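Local coordinates for protein endo-beta-1,2-glucanase (Talaromyces funiculosus, PDB 6IMV) that probably hydrolyses internal beta-1,2-glucosidic linkages of beta-1,2-glucans, and binds glucose units of the disaccharide sophorose in its pocket, at residues 33-38 with 100-105; 173-178 with 448-453. All coordinates share one frame; numbering follows the deposited sequence.

Both contacts join pairs of helices in the largely helical, alpha/alpha-barrel catalytic domain of this endo-beta-1,2-glucanase. Along the chain they follow in series: interaction 1 ties helix 30-41 to helix 98-104, and then interaction 2 brings helix 163-182 against helix 448-457, its segments 270 residues apart in sequence. Their centres lie 21 Å apart and their nearest atoms about 9 Å apart, so they do not touch. Helix 80-94 links them, since Leu89 meets Phe103 of interaction 1 and Ala91 meets Leu450 of interaction 2. The same helix carries Lys82, which lines the glucose pocket, while helix 433-443, beside interaction 1, carries Asp434 of that pocket. Both contacts therefore border helices that carry pocket residues.

Interaction 1: residues 33-38 with 100-105; sequences FINDVL and AARFLS
The flat guanidinium of Arg102 has the amide of Asn35 over one face, with ND2 3.1 Å above the plane and displaced toward the rim; the two planes are only 12° apart. At its edge lies the backbone O of Asn35, in the guanidinium plane. Arg102 NE gives this oxygen a nearly straight hydrogen bond of 2.9 Å (165° at the hydrogen), although the donor stands above the carbonyl plane, and NH2 adds a weak bond to the same atom. Near the plane as well, Asp36 OD1 forms a long salt bridge with Arg102 NH2 at 4.0 Å, while Asp36 OD2 bonds to Tyr21 OH. In this alpha/alpha-barrel enzyme, helices 30-41 and 98-104 run here in roughly the same sense, at 38°. Arginine suits this partly exposed seam: with CG anti to the backbone N, its chain sets that methylene 3.8 Å from Leu38 CB and still brings a charged end to the helix opposite. An alanine in place of Arg102 would probably leave Asn35 O without its side-chain donors, Asp36 without this distant positive charge and Leu38 CB without its methylene neighbour. Deeper down, Leu38 and Phe103 also pack on Ile443 and Val440 of helix 433-443, and Phe103 CA makes a CA-H...O contact of 3.5 Å with Leu38 O.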
ATOM      1  N   PHE A  33      -7.613 -16.755 -13.232  1.00 15.66           N
ATOM      2  CA  PHE A  33      -6.749 -15.664 -13.680  1.00 15.19           C
ATOM      3  C   PHE A  33      -5.852 -15.211 -12.521  1.00 13.97           C
ATOM      4  O   PHE A  33      -4.661 -15.049 -12.687  1.00 13.67           O
ATOM      5  CB  PHE A  33      -7.583 -14.504 -14.230  1.00 15.32           C
ATOM      6  CG  PHE A  33      -6.757 -13.398 -14.842  1.00 15.22           C
ATOM      7  CD1 PHE A  33      -6.248 -13.515 -16.128  1.00 15.39           C
ATOM      8  CD2 PHE A  33      -6.477 -12.247 -14.126  1.00 15.46           C
ATOM      9  CE1 PHE A  33      -5.486 -12.500 -16.685  1.00 15.85           C
ATOM     10  CE2 PHE A  33      -5.704 -11.235 -14.679  1.00 15.63           C
ATOM     11  CZ  PHE A  33      -5.204 -11.364 -15.956  1.00 15.90           C
ATOM     12  N   ILE A  34      -6.447 -15.051 -11.335  1.00 13.72           N
ATOM     13  CA  ILE A  34      -5.711 -14.563 -10.160  1.00 13.53           C
ATOM     14  C   ILE A  34      -4.582 -15.542  -9.799  1.00 13.56           C
ATOM     15  O   ILE A  34      -3.515 -15.127  -9.352  1.00 12.80           O
ATOM     16  CB  ILE A  34      -6.686 -14.309  -8.998  1.00 13.09           C
ATOM     17  CG1 ILE A  34      -7.436 -12.995  -9.208  1.00 13.00           C
ATOM     18  CG2 ILE A  34      -5.976 -14.354  -7.657  1.00 13.22           C
ATOM     19  CD1 ILE A  34      -8.649 -12.820  -8.334  1.00 13.20           C
ATOM     20  N   ASN A  35      -4.830 -16.841 -10.004  1.00 13.67           N
ATOM     21  CA  ASN A  35      -3.841 -17.884  -9.748  1.00 14.07           C
ATOM     22  C   ASN A  35      -2.597 -17.660 -10.620  1.00 14.34           C
ATOM     23  O   ASN A  35      -1.462 -17.888 -10.176  1.00 14.57           O
ATOM     24  CB  ASN A  35      -4.475 -19.257  -9.984  1.00 14.81           C
ATOM     25  CG  ASN A  35      -3.593 -20.410  -9.585  1.00 14.49           C
ATOM     26  OD1 ASN A  35      -3.218 -20.520  -8.423  1.00 15.01           O
ATOM     27  ND2 ASN A  35      -3.296 -21.273 -10.538  1.00 15.11           N
ATOM     28  N   ASP A  36      -2.809 -17.226 -11.867  1.00 14.54           N
ATOM     29  CA  ASP A  36      -1.703 -16.918 -12.776  1.00 15.16           C
ATOM     30  C   ASP A  36      -0.984 -15.644 -12.311  1.00 14.48           C
ATOM     31  O   ASP A  36       0.250 -15.600 -12.299  1.00 14.73           O
ATOM     32  CB  ASP A  36      -2.188 -16.812 -14.221  1.00 16.16           C
ATOM     33  CG  ASP A  36      -2.522 -18.170 -14.819  1.00 16.80           C
ATOM     34  OD1 ASP A  36      -2.187 -19.182 -14.180  1.00 17.65           O
ATOM     35  OD2 ASP A  36      -3.112 -18.208 -15.907  1.00 17.09           O
ATOM     36  N   VAL A  37      -1.772 -14.636 -11.919  1.00 14.27           N
ATOM     37  CA  VAL A  37      -1.259 -13.352 -11.455  1.00 13.93           C
ATOM     38  C   VAL A  37      -0.294 -13.567 -10.280  1.00 13.74           C
ATOM     39  O   VAL A  37       0.833 -13.063 -10.296  1.00 13.73           O
ATOM     40  CB  VAL A  37      -2.393 -12.386 -11.076  1.00 13.51           C
ATOM     41  CG1 VAL A  37      -1.860 -11.171 -10.321  1.00 13.32           C
ATOM     42  CG2 VAL A  37      -3.189 -11.961 -12.292  1.00 13.34           C
ATOM     43  N   LEU A  38      -0.741 -14.323  -9.275  1.00 13.88           N
ATOM     44  CA  LEU A  38       0.019 -14.512  -8.045  1.00 14.22           C
ATOM     45  C   LEU A  38       1.357 -15.200  -8.333  1.00 14.43           C
ATOM     46  O   LEU A  38       2.367 -14.863  -7.712  1.00 15.23           O
ATOM     47  CB  LEU A  38      -0.814 -15.333  -7.061  1.00 14.54           C
ATOM     48  CG  LEU A  38      -1.976 -14.596  -6.412  1.00 14.67           C
ATOM     49  CD1 LEU A  38      -2.919 -15.584  -5.740  1.00 14.99           C
ATOM     50  CD2 LEU A  38      -1.469 -13.558  -5.423  1.00 14.66           C
ATOM     51  N   ALA A 100      -1.191 -16.939  -0.704  1.00 16.05           N
ATOM     52  CA  ALA A 100       0.110 -16.385  -0.331  1.00 15.74           C
ATOM     53  C   ALA A 100       1.235 -17.367  -0.700  1.00 16.03           C
ATOM     54  O   ALA A 100       2.329 -16.945  -1.053  1.00 15.95           O
ATOM     55  CB  ALA A 100       0.146 -16.034   1.134  1.00 15.71           C
ATOM     56  N   ALA A 101       0.957 -18.675  -0.615  1.00 16.09           N
ATOM     57  CA  ALA A 101       1.925 -19.730  -0.951  1.00 16.54           C
ATOM     58  C   ALA A 101       2.141 -19.792  -2.470  1.00 16.75           C
ATOM     59  O   ALA A 101       3.251 -20.047  -2.929  1.00 16.79           O
ATOM     60  CB  ALA A 101       1.451 -21.065  -0.413  1.00 17.61           C
ATOM     61  N   ARG A 102       1.079 -19.562  -3.247  1.00 16.92           N
ATOM     62  CA  ARG A 102       1.179 -19.478  -4.713  1.00 17.11           C
ATOM     63  C   ARG A 102       2.152 -18.356  -5.110  1.00 16.73           C
ATOM     64  O   ARG A 102       2.887 -18.504  -6.071  1.00 15.79           O
ATOM     65  CB  ARG A 102      -0.202 -19.256  -5.331  1.00 16.76           C
ATOM     66  CG  ARG A 102      -0.203 -19.098  -6.843  1.00 16.60           C
ATOM     67  CD  ARG A 102       0.024 -20.407  -7.558  1.00 16.22           C
ATOM     68  NE  ARG A 102      -0.270 -20.246  -8.976  1.00 15.99           N
ATOM     69  CZ  ARG A 102       0.112 -21.094  -9.920  1.00 15.92           C
ATOM     70  NH1 ARG A 102       0.707 -22.230  -9.598  1.00 15.46           N
ATOM     71  NH2 ARG A 102      -0.095 -20.789 -11.186  1.00 15.53           N
ATOM     72  N   PHE A 103       2.136 -17.254  -4.349  1.00 17.06           N
ATOM     73  CA  PHE A 103       3.079 -16.134  -4.497  1.00 17.01           C
ATOM     74  C   PHE A 103       4.477 -16.538  -4.018  1.00 17.26           C
ATOM     75  O   PHE A 103       5.443 -16.416  -4.776  1.00 17.30           O
ATOM     76  CB  PHE A 103       2.559 -14.911  -3.735  1.00 16.79           C
ATOM     77  CG  PHE A 103       3.453 -13.694  -3.759  1.00 16.68           C
ATOM     78  CD1 PHE A 103       4.523 -13.580  -2.884  1.00 15.96           C
ATOM     79  CD2 PHE A 103       3.202 -12.638  -4.624  1.00 16.45           C
ATOM     80  CE1 PHE A 103       5.332 -12.453  -2.889  1.00 16.09           C
ATOM     81  CE2 PHE A 103       4.014 -11.513  -4.631  1.00 16.01           C
ATOM     82  CZ  PHE A 103       5.070 -11.419  -3.758  1.00 15.72           C
ATOM     83  N   LEU A 104       4.587 -16.985  -2.759  1.00 17.33           N
ATOM     84  CA  LEU A 104       5.897 -17.142  -2.084  1.00 18.46           C
ATOM     85  C   LEU A 104       6.612 -18.418  -2.535  1.00 18.30           C
ATOM     86  O   LEU A 104       7.836 -18.436  -2.611  1.00 17.48           O
ATOM     87  CB  LEU A 104       5.710 -17.199  -0.563  1.00 19.82           C
ATOM     88  CG  LEU A 104       6.218 -16.016   0.258  1.00 21.48           C
ATOM     89  CD1 LEU A 104       6.393 -16.425   1.715  1.00 21.74           C
ATOM     90  CD2 LEU A 104       7.526 -15.458  -0.282  1.00 21.47           C
ATOM     91  N   SER A 105       5.852 -19.500  -2.743  1.00 19.21           N
ATOM     92  CA  SER A 105       6.437 -20.844  -2.826  1.00 20.11           C
ATOM     93  C   SER A 105       5.529 -21.770  -3.630  1.00 20.67           C
ATOM     94  O   SER A 105       5.061 -22.787  -3.108  1.00 19.76           O
ATOM     95  CB  SER A 105       6.678 -21.367  -1.432  1.00 20.85           C
ATOM     96  OG  SER A 105       7.607 -22.433  -1.474  1.00 23.52           O
TER

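Interaction 2: residues 173-178 with 448-453; sequences VYAFIQ and SGLVSQ
A steep helix-helix crossing in the alpha/alpha-barrel domain brings helix 163-182 against the first turns of helix 448-457, their axes 8.2 Å apart and inclined at 76°. Ala175 and Val451 stand at the closest backbone approach, with CA atoms 5.0 Å from each other. A small residue suits this place, where the backbones come closest: the single methyl of Ala175 lies against Val451 CG2 at 3.8 Å and also meets Leu450 CB. The branched Val451 serves two neighbours at once. While CG2 goes to the alanine, CG1, anti to the backbone N, reaches Tyr174 CD2 at 4.0 Å, the two side chains crossing at about a right angle. Val451 O faces the edge of the same ring, near its plane and 3.6 Å from CE2. The phenol of Tyr174 is held further on, where OH bonds to Glu458 OE1 and the ring receives Lys454 in a cation-pi contact. Leu450 points toward helix 163-182; its CD1 nears the backbone Ala175 O and its CD2 the methylene CG of Gln178. Leu450 also touches Ala91 of helix 80-94. At the partly exposed margin the two glutamines cross at about a right angle, their amide planes turned 43° against each other. Asn182 serves both amides: its OD1 accepts from Gln178 NE2 and its ND2 gives to Gln453 OE1. With chi1 of -172° putting CG anti to its backbone N, Gln178 sets that methylene 3.6 Å from Leu450 O and 3.5 Å from Gln453 OE1.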
ATOM      1  N   VAL A 173       2.395  -5.183  11.172  1.00 12.29           N
ATOM      2  CA  VAL A 173       3.091  -5.977  12.191  1.00 12.36           C
ATOM      3  C   VAL A 173       2.072  -6.543  13.189  1.00 12.48           C
ATOM      4  O   VAL A 173       2.193  -7.684  13.613  1.00 12.70           O
ATOM      5  CB  VAL A 173       4.208  -5.167  12.877  1.00 12.30           C
ATOM      6  CG1 VAL A 173       4.722  -5.850  14.141  1.00 12.52           C
ATOM      7  CG2 VAL A 173       5.360  -4.896  11.919  1.00 12.13           C
ATOM      8  N   TYR A 174       1.082  -5.726  13.552  1.00 13.04           N
ATOM      9  CA  TYR A 174      -0.035  -6.112  14.427  1.00 13.30           C
ATOM     10  C   TYR A 174      -0.721  -7.361  13.848  1.00 13.95           C
ATOM     11  O   TYR A 174      -0.917  -8.361  14.562  1.00 14.70           O
ATOM     12  CB  TYR A 174      -0.968  -4.906  14.569  1.00 13.14           C
ATOM     13  CG  TYR A 174      -2.032  -4.958  15.636  1.00 13.30           C
ATOM     14  CD1 TYR A 174      -1.800  -4.436  16.900  1.00 13.08           C
ATOM     15  CD2 TYR A 174      -3.309  -5.417  15.353  1.00 13.22           C
ATOM     16  CE1 TYR A 174      -2.792  -4.410  17.868  1.00 13.00           C
ATOM     17  CE2 TYR A 174      -4.314  -5.399  16.310  1.00 13.54           C
ATOM     18  CZ  TYR A 174      -4.054  -4.902  17.575  1.00 13.25           C
ATOM     19  OH  TYR A 174      -5.044  -4.879  18.518  1.00 14.12           O
ATOM     20  N   ALA A 175      -1.030  -7.321  12.546  1.00 13.62           N
ATOM     21  CA  ALA A 175      -1.613  -8.469  11.811  1.00 13.83           C
ATOM     22  C   ALA A 175      -0.685  -9.689  11.853  1.00 13.72           C
ATOM     23  O   ALA A 175      -1.137 -10.813  12.120  1.00 13.77           O
ATOM     24  CB  ALA A 175      -1.904  -8.088  10.385  1.00 13.55           C
ATOM     25  N   PHE A 176       0.597  -9.468  11.542  1.00 13.89           N
ATOM     26  CA  PHE A 176       1.563 -10.550  11.437  1.00 14.02           C
ATOM     27  C   PHE A 176       1.653 -11.300  12.769  1.00 14.38           C
ATOM     28  O   PHE A 176       1.721 -12.530  12.788  1.00 14.91           O
ATOM     29  CB  PHE A 176       2.949 -10.043  11.035  1.00 13.92           C
ATOM     30  CG  PHE A 176       3.989 -11.127  11.053  1.00 14.03           C
ATOM     31  CD1 PHE A 176       4.146 -11.972   9.967  1.00 14.31           C
ATOM     32  CD2 PHE A 176       4.775 -11.337  12.177  1.00 14.58           C
ATOM     33  CE1 PHE A 176       5.084 -12.993   9.998  1.00 14.48           C
ATOM     34  CE2 PHE A 176       5.712 -12.357  12.206  1.00 14.19           C
ATOM     35  CZ  PHE A 176       5.873 -13.177  11.113  1.00 14.58           C
ATOM     36  N   ILE A 177       1.697 -10.536  13.861  1.00 14.46           N
ATOM     37  CA  ILE A 177       1.781 -11.090  15.210  1.00 15.29           C
ATOM     38  C   ILE A 177       0.593 -12.026  15.435  1.00 15.58           C
ATOM     39  O   ILE A 177       0.787 -13.152  15.901  1.00 16.08           O
ATOM     40  CB  ILE A 177       1.847  -9.975  16.269  1.00 15.30           C
ATOM     41  CG1 ILE A 177       3.223  -9.310  16.279  1.00 15.63           C
ATOM     42  CG2 ILE A 177       1.454 -10.484  17.651  1.00 15.44           C
ATOM     43  CD1 ILE A 177       3.216  -7.931  16.895  1.00 15.70           C
ATOM     44  N   GLN A 178      -0.616 -11.550  15.102  1.00 16.07           N
ATOM     45  CA  GLN A 178      -1.820 -12.335  15.254  1.00 16.90           C
ATOM     46  C   GLN A 178      -1.731 -13.608  14.392  1.00 16.94           C
ATOM     47  O   GLN A 178      -2.061 -14.699  14.868  1.00 17.01           O
ATOM     48  CB  GLN A 178      -3.067 -11.527  14.904  1.00 17.54           C
ATOM     49  CG  GLN A 178      -4.360 -12.251  15.226  1.00 18.50           C
ATOM     50  CD  GLN A 178      -4.464 -12.582  16.697  1.00 19.77           C
ATOM     51  OE1 GLN A 178      -4.384 -11.715  17.560  1.00 20.09           O
ATOM     52  NE2 GLN A 178      -4.623 -13.857  17.000  1.00 20.86           N
ATOM     53  N   SER A 448      -7.203  -6.911   7.424  1.00 13.67           N
ATOM     54  CA  SER A 448      -8.178  -6.328   8.354  1.00 14.12           C
ATOM     55  C   SER A 448      -8.847  -7.401   9.231  1.00 15.21           C
ATOM     56  O   SER A 448      -9.211  -7.113  10.388  1.00 15.65           O
ATOM     57  CB  SER A 448      -9.188  -5.480   7.648  1.00 14.03           C
ATOM     58  OG  SER A 448      -9.973  -6.227   6.746  1.00 13.83           O
ATOM     59  N   GLY A 449      -9.002  -8.617   8.694  1.00 15.71           N
ATOM     60  CA  GLY A 449      -9.514  -9.769   9.456  1.00 16.39           C
ATOM     61  C   GLY A 449      -8.608 -10.130  10.630  1.00 16.61           C
ATOM     62  O   GLY A 449      -9.064 -10.277  11.758  1.00 16.94           O
ATOM     63  N   LEU A 450      -7.310 -10.291  10.359  1.00 16.26           N
ATOM     64  CA  LEU A 450      -6.323 -10.550  11.404  1.00 16.75           C
ATOM     65  C   LEU A 450      -6.301  -9.408  12.431  1.00 16.77           C
ATOM     66  O   LEU A 450      -6.253  -9.654  13.641  1.00 17.55           O
ATOM     67  CB  LEU A 450      -4.951 -10.736  10.756  1.00 16.83           C
ATOM     68  CG  LEU A 450      -4.729 -12.092  10.095  1.00 16.56           C
ATOM     69  CD1 LEU A 450      -3.553 -12.044   9.135  1.00 16.21           C
ATOM     70  CD2 LEU A 450      -4.529 -13.176  11.144  1.00 17.44           C
ATOM     71  N   VAL A 451      -6.346  -8.166  11.950  1.00 16.10           N
ATOM     72  CA  VAL A 451      -6.252  -7.003  12.813  1.00 15.87           C
ATOM     73  C   VAL A 451      -7.503  -6.951  13.699  1.00 16.96           C
ATOM     74  O   VAL A 451      -7.406  -6.714  14.896  1.00 15.97           O
ATOM     75  CB  VAL A 451      -6.047  -5.720  11.986  1.00 15.41           C
ATOM     76  CG1 VAL A 451      -6.293  -4.455  12.797  1.00 15.11           C
ATOM     77  CG2 VAL A 451      -4.661  -5.710  11.363  1.00 15.29           C
ATOM     78  N   SER A 452      -8.670  -7.197  13.095  1.00 16.96           N
ATOM     79  CA  SER A 452      -9.949  -7.215  13.798  1.00 17.87           C
ATOM     80  C   SER A 452      -9.928  -8.240  14.950  1.00 17.43           C
ATOM     81  O   SER A 452     -10.433  -7.982  16.053  1.00 17.06           O
ATOM     82  CB  SER A 452     -11.059  -7.485  12.788  1.00 18.52           C
ATOM     83  OG  SER A 452     -12.279  -7.722  13.437  1.00 22.28           O
ATOM     84  N   GLN A 453      -9.342  -9.413  14.701  1.00 17.68           N
ATOM     85  CA  GLN A 453      -9.275 -10.470  15.719  1.00 18.19           C
ATOM     86  C   GLN A 453      -8.519  -9.964  16.958  1.00 17.43           C
ATOM     87  O   GLN A 453      -8.981 -10.103  18.091  1.00 15.99           O
ATOM     88  CB  GLN A 453      -8.604 -11.701  15.124  1.00 19.12           C
ATOM     89  CG  GLN A 453      -8.556 -12.891  16.067  1.00 20.33           C
ATOM     90  CD  GLN A 453      -7.638 -13.955  15.523  1.00 22.31           C
ATOM     91  OE1 GLN A 453      -7.267 -13.937  14.347  1.00 22.67           O
ATOM     92  NE2 GLN A 453      -7.263 -14.892  16.380  1.00 24.60           N
TER